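Local coordinates for clostripain-related protein (Bacteroides thetaiotaomicron, PDB 6N9J), which is a secreted cysteine protease of the clostripain (C11) family that probably cleaves peptide bonds by nucleophilic attack of a cysteine thiol, at residues 111-116 with 159-165; 234-239 with 321-325; 280-284 with 326-330. Residues are numbered along the deposited sequence.

Interaction 1: residues 111-116 with 159-165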
# COMPACT_ATOMS: atom_id res chain seq x y z
N SER A 111 -3.78 1.75 -7.12
CA SER A 111 -4.65 2.91 -7.31
C SER A 111 -4.11 4.13 -6.58
O SER A 111 -2.96 4.15 -6.13
CB SER A 111 -6.07 2.64 -6.81
OG SER A 111 -6.99 3.54 -7.38
N HIS A 112 -4.96 5.14 -6.48
CA HIS A 112 -4.78 6.24 -5.54
C HIS A 112 -4.97 5.73 -4.11
O HIS A 112 -5.65 4.72 -3.88
CB HIS A 112 -5.77 7.38 -5.83
CG HIS A 112 -5.40 8.20 -7.02
ND1 HIS A 112 -4.35 9.09 -7.02
CD2 HIS A 112 -5.95 8.27 -8.26
CE1 HIS A 112 -4.27 9.68 -8.20
NE2 HIS A 112 -5.23 9.20 -8.97
N GLY A 113 -4.38 6.43 -3.15
CA GLY A 113 -4.52 6.10 -1.74
C GLY A 113 -4.34 7.34 -0.89
O GLY A 113 -3.69 8.30 -1.31
N ASP A 114 -4.94 7.33 0.30
CA ASP A 114 -4.78 8.43 1.26
C ASP A 114 -4.99 7.88 2.67
O ASP A 114 -5.77 8.42 3.47
CB ASP A 114 -5.75 9.58 0.94
CG ASP A 114 -5.25 10.94 1.44
OD1 ASP A 114 -4.48 10.98 2.42
OD2 ASP A 114 -5.62 11.98 0.85
N GLY A 115 -4.28 6.79 2.98
CA GLY A 115 -4.31 6.24 4.33
C GLY A 115 -5.69 5.93 4.87
O GLY A 115 -6.52 5.30 4.21
N TRP A 116 -5.95 6.40 6.09
CA TRP A 116 -7.18 6.08 6.80
C TRP A 116 -8.27 7.11 6.57
O TRP A 116 -9.42 6.89 6.96
CB TRP A 116 -6.90 5.99 8.30
CG TRP A 116 -6.39 7.28 8.86
CD1 TRP A 116 -5.09 7.66 8.98
CD2 TRP A 116 -7.18 8.37 9.34
NE1 TRP A 116 -5.01 8.92 9.53
CE2 TRP A 116 -6.28 9.38 9.76
CE3 TRP A 116 -8.55 8.60 9.47
CZ2 TRP A 116 -6.71 10.60 10.30
CZ3 TRP A 116 -8.98 9.81 10.00
CH2 TRP A 116 -8.06 10.79 10.41
N ASP A 159 0.26 -0.61 -3.82
CA ASP A 159 0.93 0.21 -4.82
C ASP A 159 0.13 1.51 -4.96
O ASP A 159 -0.48 1.78 -6.00
CB ASP A 159 1.06 -0.53 -6.15
CG ASP A 159 2.20 0.02 -7.02
OD1 ASP A 159 2.98 0.85 -6.51
OD2 ASP A 159 2.31 -0.39 -8.19
N ALA A 160 0.13 2.28 -3.88
CA ALA A 160 -0.74 3.44 -3.70
C ALA A 160 -0.15 4.34 -2.60
O ALA A 160 0.53 3.85 -1.69
CB ALA A 160 -2.14 2.99 -3.33
N CYS A 161 -0.39 5.65 -2.70
CA CYS A 161 0.16 6.62 -1.75
C CYS A 161 -0.33 6.45 -0.32
O CYS A 161 -1.50 6.12 -0.08
CB CYS A 161 -0.17 8.06 -2.19
SG CYS A 161 0.66 8.64 -3.69
N TYR A 162 0.59 6.67 0.63
CA TYR A 162 0.26 6.95 2.03
C TYR A 162 -0.37 5.78 2.76
O TYR A 162 -0.99 5.98 3.81
CB TYR A 162 -0.72 8.14 2.13
CG TYR A 162 -0.25 9.47 1.57
CD1 TYR A 162 0.87 10.11 2.07
CD2 TYR A 162 -0.98 10.11 0.57
CE1 TYR A 162 1.29 11.35 1.57
CE2 TYR A 162 -0.58 11.34 0.06
CZ TYR A 162 0.55 11.96 0.57
OH TYR A 162 0.95 13.19 0.07
N MET A 163 -0.24 4.58 2.23
CA MET A 163 -0.99 3.45 2.78
C MET A 163 -0.29 2.78 3.95
O MET A 163 -0.94 2.11 4.76
CB MET A 163 -1.29 2.42 1.68
CG MET A 163 -2.24 2.93 0.58
SD MET A 163 -3.70 3.86 1.12
CE MET A 163 -4.51 2.73 2.20
N GLN A 164 1.03 2.97 4.06
CA GLN A 164 1.79 2.37 5.16
C GLN A 164 1.62 3.23 6.43
O GLN A 164 2.56 3.83 6.95
CB GLN A 164 3.27 2.21 4.79
CG GLN A 164 4.04 1.18 5.65
CD GLN A 164 3.73 -0.28 5.28
OE1 GLN A 164 2.62 -0.62 4.90
NE2 GLN A 164 4.74 -1.14 5.42
N SER A 165 0.36 3.26 6.89
CA SER A 165 -0.12 3.94 8.08
C SER A 165 -0.49 2.91 9.15
O SER A 165 -1.09 1.87 8.84
CB SER A 165 -1.32 4.82 7.70
OG SER A 165 -2.35 4.81 8.68

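Interaction 2: residues 234-239 with 321-325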
# COMPACT_ATOMS: atom_id res chain seq x y z
N TRP A 234 11.63 7.94 -13.43
CA TRP A 234 11.55 8.46 -12.08
C TRP A 234 12.90 8.45 -11.39
O TRP A 234 13.43 7.39 -11.03
CB TRP A 234 10.55 7.66 -11.25
CG TRP A 234 10.01 8.43 -10.11
CD1 TRP A 234 10.53 8.51 -8.84
CD2 TRP A 234 8.84 9.28 -10.12
NE1 TRP A 234 9.75 9.34 -8.06
CE2 TRP A 234 8.71 9.82 -8.82
CE3 TRP A 234 7.89 9.61 -11.09
CZ2 TRP A 234 7.67 10.68 -8.47
CZ3 TRP A 234 6.86 10.47 -10.74
CH2 TRP A 234 6.76 10.99 -9.45
N THR A 235 13.45 9.65 -11.21
CA THR A 235 14.73 9.84 -10.53
C THR A 235 14.53 10.37 -9.09
O THR A 235 15.50 10.68 -8.39
CB THR A 235 15.64 10.82 -11.31
OG1 THR A 235 15.00 12.10 -11.44
CG2 THR A 235 15.94 10.27 -12.71
N GLY A 236 13.28 10.46 -8.66
CA GLY A 236 12.95 11.05 -7.37
C GLY A 236 13.04 10.13 -6.17
O GLY A 236 12.77 10.56 -5.05
N GLY A 237 13.42 8.87 -6.38
CA GLY A 237 13.56 7.92 -5.29
C GLY A 237 12.25 7.33 -4.78
O GLY A 237 11.20 7.47 -5.42
N VAL A 238 12.32 6.66 -3.63
CA VAL A 238 11.16 5.99 -3.04
C VAL A 238 11.48 5.60 -1.60
O VAL A 238 12.64 5.49 -1.22
CB VAL A 238 10.74 4.72 -3.83
CG1 VAL A 238 11.66 3.54 -3.51
CG2 VAL A 238 9.31 4.34 -3.51
N SER A 239 10.44 5.39 -0.80
CA SER A 239 10.59 4.85 0.54
C SER A 239 9.59 3.73 0.77
O SER A 239 8.40 3.87 0.45
CB SER A 239 10.39 5.95 1.57
OG SER A 239 9.07 6.44 1.50
N THR A 321 15.50 6.35 -0.15
CA THR A 321 16.52 7.24 -0.67
C THR A 321 16.55 8.48 0.24
O THR A 321 15.60 8.71 0.98
CB THR A 321 16.22 7.61 -2.13
OG1 THR A 321 14.84 7.99 -2.25
CG2 THR A 321 16.46 6.40 -3.02
N ASP A 322 17.63 9.25 0.21
CA ASP A 322 17.77 10.36 1.16
C ASP A 322 16.66 11.41 1.00
O ASP A 322 16.22 12.01 1.98
CB ASP A 322 19.14 11.02 1.01
CG ASP A 322 20.28 10.10 1.43
OD1 ASP A 322 20.11 9.34 2.41
OD2 ASP A 322 21.35 10.12 0.77
N ASN A 323 16.21 11.60 -0.23
CA ASN A 323 15.06 12.45 -0.51
C ASN A 323 14.00 11.62 -1.22
O ASN A 323 14.31 10.57 -1.79
CB ASN A 323 15.47 13.65 -1.39
CG ASN A 323 16.45 14.58 -0.71
OD1 ASN A 323 16.48 14.70 0.51
ND2 ASN A 323 17.26 15.26 -1.51
N ASN A 324 12.76 12.09 -1.15
CA ASN A 324 11.66 11.58 -1.98
C ASN A 324 10.99 12.77 -2.67
O ASN A 324 11.02 13.89 -2.15
CB ASN A 324 10.63 10.82 -1.14
CG ASN A 324 10.96 9.35 -1.00
OD1 ASN A 324 10.08 8.50 -1.13
ND2 ASN A 324 12.22 9.05 -0.74
N TYR A 325 10.39 12.54 -3.83
CA TYR A 325 9.62 13.58 -4.50
C TYR A 325 8.23 13.68 -3.87
O TYR A 325 7.57 12.67 -3.66
CB TYR A 325 9.52 13.29 -5.99
CG TYR A 325 8.85 14.39 -6.82
CD1 TYR A 325 9.60 15.44 -7.33
CD2 TYR A 325 7.49 14.34 -7.12
CE1 TYR A 325 9.00 16.43 -8.10
CE2 TYR A 325 6.89 15.31 -7.88
CZ TYR A 325 7.64 16.36 -8.38
OH TYR A 325 7.05 17.33 -9.14
O HOH W 1 9.96 9.84 -5.17
O HOH W 2 8.11 6.84 -1.87

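Interaction 3: residues 280-284 with 326-330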
# COMPACT_ATOMS: atom_id res chain seq x y z
N ASP A 280 3.65 14.22 4.36
CA ASP A 280 3.00 15.13 3.41
C ASP A 280 3.24 16.60 3.79
O ASP A 280 2.29 17.32 4.10
CB ASP A 280 1.50 14.83 3.33
CG ASP A 280 0.79 14.96 4.68
OD1 ASP A 280 1.49 14.87 5.73
OD2 ASP A 280 -0.45 15.13 4.69
N PRO A 281 4.51 17.06 3.73
CA PRO A 281 4.85 18.38 4.26
C PRO A 281 4.40 19.53 3.36
O PRO A 281 4.37 20.68 3.80
CB PRO A 281 6.37 18.34 4.35
CG PRO A 281 6.78 17.40 3.26
CD PRO A 281 5.68 16.40 3.12
N LEU A 282 4.04 19.23 2.12
CA LEU A 282 3.69 20.28 1.18
C LEU A 282 2.18 20.38 1.05
O LEU A 282 1.67 21.24 0.33
CB LEU A 282 4.33 20.02 -0.18
CG LEU A 282 5.81 19.61 -0.17
CD1 LEU A 282 6.30 19.38 -1.59
CD2 LEU A 282 6.66 20.66 0.54
N ARG A 283 1.47 19.50 1.76
CA ARG A 283 0.02 19.49 1.75
C ARG A 283 -0.57 19.66 3.17
O ARG A 283 -0.20 20.59 3.88
CB ARG A 283 -0.50 18.20 1.10
CG ARG A 283 -0.17 18.10 -0.39
CD ARG A 283 -0.54 16.74 -0.97
NE ARG A 283 -0.34 16.70 -2.42
CZ ARG A 283 -1.32 16.59 -3.32
NH1 ARG A 283 -1.03 16.57 -4.61
NH2 ARG A 283 -2.58 16.50 -2.92
N GLU A 284 -1.46 18.76 3.58
CA GLU A 284 -2.22 18.97 4.81
C GLU A 284 -1.47 18.60 6.10
O GLU A 284 -1.97 18.86 7.19
CB GLU A 284 -3.54 18.20 4.74
N CYS A 326 7.81 14.91 -3.56
CA CYS A 326 6.50 15.13 -2.96
C CYS A 326 5.82 16.25 -3.69
O CYS A 326 6.49 17.07 -4.33
CB CYS A 326 6.61 15.48 -1.46
SG CYS A 326 7.12 14.10 -0.38
N THR A 327 4.50 16.31 -3.60
CA THR A 327 3.76 17.29 -4.38
C THR A 327 3.01 18.26 -3.50
O THR A 327 2.66 17.96 -2.36
CB THR A 327 2.77 16.61 -5.37
OG1 THR A 327 1.75 15.90 -4.65
CG2 THR A 327 3.50 15.64 -6.29
N TYR A 328 2.77 19.44 -4.03
CA TYR A 328 1.85 20.37 -3.42
C TYR A 328 0.46 20.05 -3.92
O TYR A 328 0.30 19.25 -4.85
CB TYR A 328 2.21 21.80 -3.76
CG TYR A 328 3.57 22.27 -3.32
CD1 TYR A 328 4.69 22.05 -4.11
CD2 TYR A 328 3.72 23.00 -2.15
CE1 TYR A 328 5.93 22.51 -3.72
CE2 TYR A 328 4.95 23.46 -1.75
CZ TYR A 328 6.06 23.21 -2.54
OH TYR A 328 7.28 23.68 -2.14
N SER A 329 -0.55 20.69 -3.33
CA SER A 329 -1.92 20.51 -3.77
C SER A 329 -2.10 20.97 -5.21
O SER A 329 -2.97 20.48 -5.91
CB SER A 329 -2.88 21.26 -2.84
OG SER A 329 -2.68 20.86 -1.50
N SER A 330 -1.27 21.93 -5.63
CA SER A 330 -1.28 22.41 -7.01
C SER A 330 -0.99 21.32 -8.05
O SER A 330 -1.36 21.46 -9.22
CB SER A 330 -0.25 23.52 -7.19
OG SER A 330 1.05 22.97 -7.14
O HOH W 3 3.25 16.79 0.44
O HOH W 4 -0.10 22.47 -1.10
O HOH W 5 -3.90 18.43 -0.92

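Interaction 1: residues 111-116 with 159-165
The two segments leave the ends of the neighbouring parallel strands 105-110 and 155-159 and run side by side in the same direction, with CA atoms 4.7 Å apart for Gly-113 and Cys-161 and 4.6 Å for Gly-115 and Met-163. Sheet pairing fades at once: Ser-111 N gives a weak hydrogen bond to Asp-159 O at 3.5 Å, then close packing takes over. Ala-160 to Met-163 form a type II beta turn whose Cys-161 O lies 3.2 Å from Gly-113 C. That leaves no space for a side chain on Gly-113, where a CB would clash with Cys-161 O and Met-163 SD. Gly-115, with its positive phi, rests its CA 3.4 Å from Tyr-162 O.

Ala-160 CB sits 3.1 Å from Ser-111 O, while Met-163 curls back in an all-m conformation to put SD 3.5 Å from Gly-115 N. Ser-165 OG, which N-caps helix 166-171 and also bonds Glu-167, lies 4.0 Å from Trp-116 CD1 at the ring edge.

His-Gly and Ala-Cys, each following a strand of the central sheet, are the signature of clan CD proteases. Cys-161 SG is covalently linked to the bound peptide inhibitor, so it is the nucleophile; His-112, with NE2 hydrogen-bonded to Ser-22 OG and ND1 6.0 Å from Cys-161 SG, is probably its catalytic partner. Gly-113 and Cys-161 both make backbone hydrogen bonds to the inhibitor, consistent with an oxyanion hole. Close packing thus holds thiol, imidazole and backbone NH groups where a substrate's scissile bond would probably lie.

Interaction 2: residues 234-239 with 321-325
Thr-321 and Asn-324 do most of the polar work here, and their rotamers explain how. With chi1 in the p well, Thr-321 aims OG1 at Val-238 N, which donates to it at 3.2 Å; the same hydroxyl donates to Asn-323 O at 2.7 Å. Thr-321 N in turn donates to Val-238 O at 3.2 Å, so one threonine pairs with both backbone polar groups of one valine. Gly-237 has a positive phi, and a CB there would run into Thr-321 OG1.

Asn-324, with chi1 near -89°, ties ND2 back to Asn-323 O at 2.8 Å, which leaves OD1 facing Ser-239: water 2 accepts a hydrogen bond from Ser-239 N at 2.9 Å and donates to Asn-324 OD1 at 2.7 Å. Asn-323, in an m rotamer, leads off instead to Ser-224.

Trp-234 and Tyr-325 are both t at chi1 and meet obliquely, with Trp-234 CZ2 3.9 Å from Tyr-325 CD2 and ring planes at 85°. Gly-236 beside them would push a CB into Tyr-325 CB. Water 1 accepts hydrogen bonds from Trp-234 NE1 at 2.9 Å and Tyr-325 N at 3.0 Å; Tyr-325 N also makes a weak hydrogen bond to Gly-236 O at 3.3 Å, so its one proton is shared. Both aromatic residues pack on the bound inhibitor, so they line the binding cleft.

Val-238 turns away onto Tyr-214, Tyr-215 and Tyr-218 of helix 206-221. The contact sits between that helix and strand 333-337, at the entry to strand 239-244 where it begins to pair antiparallel with strand 315-327.

Interaction 3: residues 280-284 with 326-330
A type I beta turn, Asp-280 to Arg-283, pushes its corner against the end of strand 315-327 and the loop that follows. The bump is Leu-282. Its side chain fills the hollow between Cys-326 and Tyr-328, with Leu-282 CD1 3.9 Å from Cys-326 CB and Leu-282 CB lying over the face of the Tyr-328 ring, 3.9 Å from its centroid in a CH-pi contact. Pro-281 adds a loose edge, its CD 4.4 Å from Cys-326 SG.

Gaps beside the leucine backbone hold water: water 3 joins Leu-282 N to Thr-327 O, and water 4 joins Leu-282 O to Ser-329 N. Arg-283 stretches out and lays one guanidinium face over Tyr-328 C and Ser-329 CA. It reaches Thr-327, a residue that touches the inhibitor and also bonds Glu-185. There Arg-283 NE donates to Thr-327 O at 3.3 Å, while Arg-283 NH1 donates to Thr-327 OG1 at 2.9 Å.

In the fold
Interaction 1 lies deepest, its centre about 5 Å from the centre of the chain; the centres of interactions 2 and 3 lie about 17 and 19 Å out. Interaction 2 is still buried, whereas interaction 3 is partly buried, nearer the surface. Both use strand 315-327, interaction 3 taking its last two residues and the loop beyond; both have bridging waters, but interaction 3 adds an apolar leucine plug. Interaction 1 is mostly close backbone packing around glycines and the reactive cysteine. Interactions 1 and 3 touch directly, Tyr-162 OH resting 3.7 Å from Asp-280 CB, while interactions 1 and 2 stay about 7 Å apart at their nearest atoms. All three contribute residues that meet the bound peptide.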